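Hydrogenase maturation factor (Thermoanaerobacter tengcongensis, PDB 3VTH) probably transfers the carbamoyl group of carbamoyl phosphate, at the cost of ATP, to the C-terminal cysteine of HypE during [NiFe]-hydrogenase maturation. Local coordinates at residues K245-R257 with M318-V332. Numbering follows the deposited sequence.
Sequences KKRYGKPFAVMMR and MEEIDFPIVMTSGNV. With MG (magnesium ion), chain G; APC (diphosphomethylphosphonic acid adenosyl ester), chain F.
K245 and T328 meet tip to tip beside the triphosphate of the bound ATP analogue. CG of K245 lies anti to the backbone N (chi1 -165°) and the rest of the chain is extended, which carries NZ past N331 O to the opposing strand. NZ donates to T328 OG1 at 2.8 Å and to a lone pair of S329 O, and also to APC O1G. T328 OG1 in turn donates to APC O1A at 2.6 Å. S329 OG binds the magnesium ion at 2.1 Å and donates to N331 OD1. N331 ND2 reaches APC O1G and is held by V332 O. Were K245 an alanine, T328 OG1, S329 O and the gamma-phosphate would probably lose the ammonium they share.

The middle is tightly packed. Strands 254-255 and 325-329 run antiparallel, with M255 and I325 as the hydrogen-bonded pair and V254 and V326 as the non-hydrogen-bonded pair. V326 CG1 sits over one face of the F252 ring in a CH-pi contact, 4.1 Å from its centroid. V254 CG1 touches P324 CB at 3.5 Å. Beside I325, M255 packs its CB on M327 CG and its CG on M318 CE at 3.8 Å.

The far end is looser and wetter. R257, partly exposed, donates from NH2 to M318 O, which lies 21° out of the guanidinium plane. NH1 reaches I321 O at 3.3 Å, and a water links NH2 to the same carbonyl.

This pairing belongs to the mixed sheet of the YrdC-like (Telomere recombination) domain. Lysines and R247 from one segment, and the hydroxyls of T328 and S329 from the other, gather round one polyphosphate, which shares the magnesium with S329. The positive charge of K245, K250, R247 and the magnesium is likely to offset the negative charge of the phosphates and help hold the nucleotide in place.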
# COMPACT_ATOMS: atom_id res chain seq x y z
N LYS A 245 7.03 21.09 8.75
CA LYS A 245 6.31 19.83 8.97
C LYS A 245 6.85 19.06 10.19
O LYS A 245 6.12 18.26 10.80
CB LYS A 245 6.29 18.96 7.70
CG LYS A 245 5.25 17.81 7.77
CD LYS A 245 5.12 17.01 6.46
CE LYS A 245 4.29 15.75 6.71
NZ LYS A 245 4.04 14.97 5.46
N LYS A 246 8.10 19.34 10.57
CA LYS A 246 8.80 18.63 11.65
C LYS A 246 9.09 17.17 11.26
O LYS A 246 9.06 16.26 12.09
CB LYS A 246 8.03 18.73 12.99
CG LYS A 246 7.98 20.15 13.57
CD LYS A 246 6.69 20.40 14.34
CE LYS A 246 6.51 21.89 14.69
NZ LYS A 246 7.24 22.29 15.93
N ARG A 247 9.36 16.97 9.97
CA ARG A 247 9.65 15.66 9.39
C ARG A 247 11.10 15.68 8.92
O ARG A 247 11.39 16.11 7.79
CB ARG A 247 8.71 15.43 8.21
CG ARG A 247 8.75 14.06 7.55
CD ARG A 247 7.73 14.08 6.41
NE ARG A 247 7.69 12.86 5.62
CZ ARG A 247 8.62 12.49 4.75
NH1 ARG A 247 9.70 13.24 4.57
NH2 ARG A 247 8.48 11.37 4.07
N TYR A 248 12.02 15.24 9.77
CA TYR A 248 13.44 15.52 9.56
C TYR A 248 14.26 14.42 8.89
O TYR A 248 15.34 14.70 8.35
CB TYR A 248 14.11 15.93 10.86
CG TYR A 248 13.90 17.39 11.22
CD1 TYR A 248 14.59 18.40 10.54
CD2 TYR A 248 13.03 17.76 12.25
CE1 TYR A 248 14.41 19.75 10.87
CE2 TYR A 248 12.85 19.10 12.60
CZ TYR A 248 13.54 20.09 11.91
OH TYR A 248 13.36 21.41 12.26
N GLY A 249 13.78 13.18 8.96
CA GLY A 249 14.57 12.05 8.47
C GLY A 249 13.98 11.27 7.31
O GLY A 249 14.71 10.87 6.39
N LYS A 250 12.67 11.03 7.36
CA LYS A 250 12.01 10.22 6.35
C LYS A 250 12.18 10.86 4.97
O LYS A 250 11.99 12.07 4.82
CB LYS A 250 10.51 10.08 6.64
CG LYS A 250 10.12 9.08 7.74
CD LYS A 250 8.59 8.87 7.68
CE LYS A 250 8.08 7.92 8.77
NZ LYS A 250 6.58 7.90 8.80
N PRO A 251 12.55 10.05 3.95
CA PRO A 251 12.73 10.57 2.59
C PRO A 251 11.43 11.12 1.99
O PRO A 251 10.35 10.60 2.28
CB PRO A 251 13.17 9.34 1.78
CG PRO A 251 12.57 8.15 2.57
CD PRO A 251 12.67 8.58 4.01
N PHE A 252 11.56 12.15 1.16
CA PHE A 252 10.44 12.69 0.41
C PHE A 252 10.33 12.04 -0.96
O PHE A 252 11.34 11.90 -1.68
CB PHE A 252 10.64 14.19 0.15
CG PHE A 252 10.40 15.07 1.34
CD1 PHE A 252 9.29 14.90 2.17
CD2 PHE A 252 11.26 16.12 1.61
CE1 PHE A 252 9.07 15.75 3.25
CE2 PHE A 252 11.04 16.98 2.69
CZ PHE A 252 9.96 16.78 3.52
N ALA A 253 9.10 11.68 -1.31
CA ALA A 253 8.75 11.30 -2.66
C ALA A 253 8.67 12.55 -3.54
O ALA A 253 8.36 13.62 -3.06
CB ALA A 253 7.40 10.59 -2.67
N VAL A 254 8.95 12.39 -4.83
CA VAL A 254 9.00 13.51 -5.77
C VAL A 254 8.13 13.17 -6.99
O VAL A 254 8.07 12.01 -7.41
CB VAL A 254 10.48 13.80 -6.17
CG1 VAL A 254 10.58 14.79 -7.32
CG2 VAL A 254 11.24 14.39 -4.97
N MET A 255 7.42 14.17 -7.51
CA MET A 255 6.70 14.04 -8.76
C MET A 255 7.54 14.58 -9.90
O MET A 255 8.04 15.70 -9.83
CB MET A 255 5.36 14.78 -8.71
CG MET A 255 4.55 14.62 -9.99
SD MET A 255 2.93 15.41 -9.92
CE MET A 255 2.04 14.27 -8.86
N MET A 256 7.68 13.80 -10.96
CA MET A 256 8.36 14.25 -12.18
C MET A 256 7.40 14.22 -13.35
O MET A 256 6.37 13.56 -13.27
CB MET A 256 9.57 13.36 -12.45
CG MET A 256 10.54 13.37 -11.27
SD MET A 256 12.16 12.75 -11.71
CE MET A 256 12.92 12.70 -10.10
N ARG A 257 7.73 14.92 -14.43
CA ARG A 257 6.78 15.15 -15.51
C ARG A 257 6.51 13.91 -16.36
O ARG A 257 5.38 13.70 -16.79
CB ARG A 257 7.19 16.36 -16.36
CG ARG A 257 8.45 16.16 -17.18
CD ARG A 257 9.17 17.48 -17.47
NE ARG A 257 8.37 18.41 -18.26
CZ ARG A 257 7.84 19.54 -17.78
NH1 ARG A 257 8.03 19.89 -16.50
NH2 ARG A 257 7.12 20.31 -18.58
N MET A 318 2.87 21.17 -14.59
CA MET A 318 4.09 20.75 -15.29
C MET A 318 4.44 21.58 -16.53
O MET A 318 5.62 21.76 -16.84
CB MET A 318 4.04 19.25 -15.64
CG MET A 318 4.21 18.31 -14.43
SD MET A 318 5.80 18.60 -13.62
CE MET A 318 5.77 17.39 -12.30
N GLU A 319 3.44 22.09 -17.24
CA GLU A 319 3.73 23.04 -18.33
C GLU A 319 4.23 24.41 -17.82
O GLU A 319 4.81 25.19 -18.59
CB GLU A 319 2.57 23.17 -19.35
CG GLU A 319 1.21 22.68 -18.87
CD GLU A 319 0.17 22.50 -19.98
OE1 GLU A 319 -0.49 21.42 -20.01
OE2 GLU A 319 -0.01 23.41 -20.80
N GLU A 320 4.03 24.70 -16.53
CA GLU A 320 4.43 26.01 -15.97
C GLU A 320 5.78 26.00 -15.26
O GLU A 320 6.44 27.04 -15.19
CB GLU A 320 3.35 26.59 -15.04
CG GLU A 320 1.98 26.83 -15.67
CD GLU A 320 2.01 27.71 -16.92
OE1 GLU A 320 2.75 28.73 -16.93
OE2 GLU A 320 1.28 27.40 -17.88
N ILE A 321 6.20 24.84 -14.76
CA ILE A 321 7.48 24.71 -14.05
C ILE A 321 8.50 23.87 -14.84
O ILE A 321 8.11 23.05 -15.67
CB ILE A 321 7.27 24.13 -12.62
CG1 ILE A 321 6.64 22.73 -12.68
CG2 ILE A 321 6.39 25.06 -11.77
CD1 ILE A 321 6.53 22.02 -11.33
N ASP A 322 9.80 24.06 -14.58
CA ASP A 322 10.83 23.19 -15.18
C ASP A 322 11.68 22.44 -14.13
O ASP A 322 12.91 22.36 -14.24
CB ASP A 322 11.74 23.98 -16.14
CG ASP A 322 12.47 25.12 -15.46
OD1 ASP A 322 12.44 25.21 -14.21
OD2 ASP A 322 13.09 25.95 -16.17
N PHE A 323 11.02 21.91 -13.11
CA PHE A 323 11.70 21.20 -12.03
C PHE A 323 10.75 20.19 -11.43
O PHE A 323 9.54 20.43 -11.41
CB PHE A 323 12.26 22.17 -10.96
CG PHE A 323 11.29 23.23 -10.49
CD1 PHE A 323 10.23 22.92 -9.62
CD2 PHE A 323 11.41 24.55 -10.94
CE1 PHE A 323 9.32 23.90 -9.20
CE2 PHE A 323 10.53 25.54 -10.52
CZ PHE A 323 9.47 25.22 -9.65
N PRO A 324 11.28 19.05 -10.95
CA PRO A 324 10.43 18.11 -10.23
C PRO A 324 10.05 18.67 -8.87
O PRO A 324 10.72 19.59 -8.37
CB PRO A 324 11.32 16.87 -10.06
CG PRO A 324 12.66 17.19 -10.69
CD PRO A 324 12.70 18.64 -10.95
N ILE A 325 9.00 18.13 -8.27
CA ILE A 325 8.55 18.66 -6.98
C ILE A 325 8.34 17.57 -5.93
O ILE A 325 7.84 16.50 -6.23
CB ILE A 325 7.23 19.46 -7.13
CG1 ILE A 325 6.15 18.59 -7.80
CG2 ILE A 325 7.49 20.78 -7.90
CD1 ILE A 325 4.76 19.23 -7.90
N VAL A 326 8.70 17.89 -4.69
CA VAL A 326 8.32 17.09 -3.53
C VAL A 326 6.80 17.04 -3.46
O VAL A 326 6.13 18.03 -3.77
CB VAL A 326 8.86 17.72 -2.23
CG1 VAL A 326 8.25 17.07 -0.98
CG2 VAL A 326 10.38 17.63 -2.21
N MET A 327 6.26 15.88 -3.10
CA MET A 327 4.87 15.74 -2.75
C MET A 327 4.86 14.93 -1.46
O MET A 327 5.17 13.73 -1.47
CB MET A 327 4.09 14.98 -3.84
CG MET A 327 3.86 15.79 -5.09
SD MET A 327 2.68 17.12 -4.78
CE MET A 327 1.15 16.33 -5.31
N THR A 328 4.52 15.59 -0.36
CA THR A 328 4.44 14.93 0.93
C THR A 328 3.04 15.21 1.45
O THR A 328 2.44 16.20 1.07
CB THR A 328 5.56 15.40 1.92
OG1 THR A 328 5.55 14.58 3.10
CG2 THR A 328 5.38 16.86 2.32
N SER A 329 2.51 14.33 2.29
CA SER A 329 1.12 14.47 2.66
C SER A 329 0.93 15.73 3.52
O SER A 329 1.80 16.11 4.30
CB SER A 329 0.60 13.20 3.35
OG SER A 329 1.23 13.02 4.61
N GLY A 330 -0.21 16.38 3.31
CA GLY A 330 -0.53 17.64 3.96
C GLY A 330 -1.10 17.42 5.34
O GLY A 330 -2.31 17.29 5.52
N ASN A 331 -0.20 17.37 6.32
CA ASN A 331 -0.54 17.21 7.73
C ASN A 331 0.69 17.58 8.56
O ASN A 331 1.80 17.63 8.03
CB ASN A 331 -0.97 15.77 8.04
CG ASN A 331 -0.05 14.72 7.41
OD1 ASN A 331 -0.31 14.24 6.31
ND2 ASN A 331 1.02 14.36 8.12
N VAL A 332 0.49 17.86 9.85
CA VAL A 332 1.65 17.91 10.73
C VAL A 332 2.11 16.46 10.87
O VAL A 332 1.29 15.52 10.78
CB VAL A 332 1.39 18.64 12.10
CG1 VAL A 332 0.14 18.14 12.79
CG2 VAL A 332 2.61 18.52 13.05
MG MG G . 2.38 11.35 5.23
PG APC F . 4.02 11.88 8.00
O1G APC F . 3.15 12.42 6.89
O2G APC F . 5.33 12.62 8.11
O3G APC F . 3.33 11.71 9.32
PB APC F . 4.58 9.71 6.18
O1B APC F . 3.18 9.55 5.68
O2B APC F . 5.35 8.42 6.37
O3B APC F . 4.47 10.37 7.64
PA APC F . 4.97 11.17 3.43
O1A APC F . 6.01 12.05 2.77
O2A APC F . 3.58 11.68 3.35
C3A APC F . 5.52 10.89 5.15
O5' APC F . 4.93 9.72 2.73
C5' APC F . 5.86 9.27 1.76
C4' APC F . 6.25 7.83 2.08
O4' APC F . 7.09 7.38 1.02
C3' APC F . 7.07 7.77 3.38
O3' APC F . 6.70 6.64 4.19
C2' APC F . 8.49 7.56 2.89
O2' APC F . 9.33 6.94 3.87
C1' APC F . 8.27 6.80 1.58
N9 APC F . 9.44 7.06 0.75
C8 APC F . 9.74 8.20 0.07
N7 APC F . 10.95 8.06 -0.54
C5 APC F . 11.42 6.83 -0.23
C6 APC F . 12.64 6.04 -0.53
N6 APC F . 13.62 6.54 -1.31
N1 APC F . 12.73 4.80 0.00
C2 APC F . 11.76 4.27 0.77
N3 APC F . 10.63 4.92 1.09
C4 APC F . 10.42 6.18 0.62
O HOH W 1 6.99 12.57 0.40
O HOH W 2 7.51 23.23 -18.23
O HOH W 3 0.54 10.92 6.39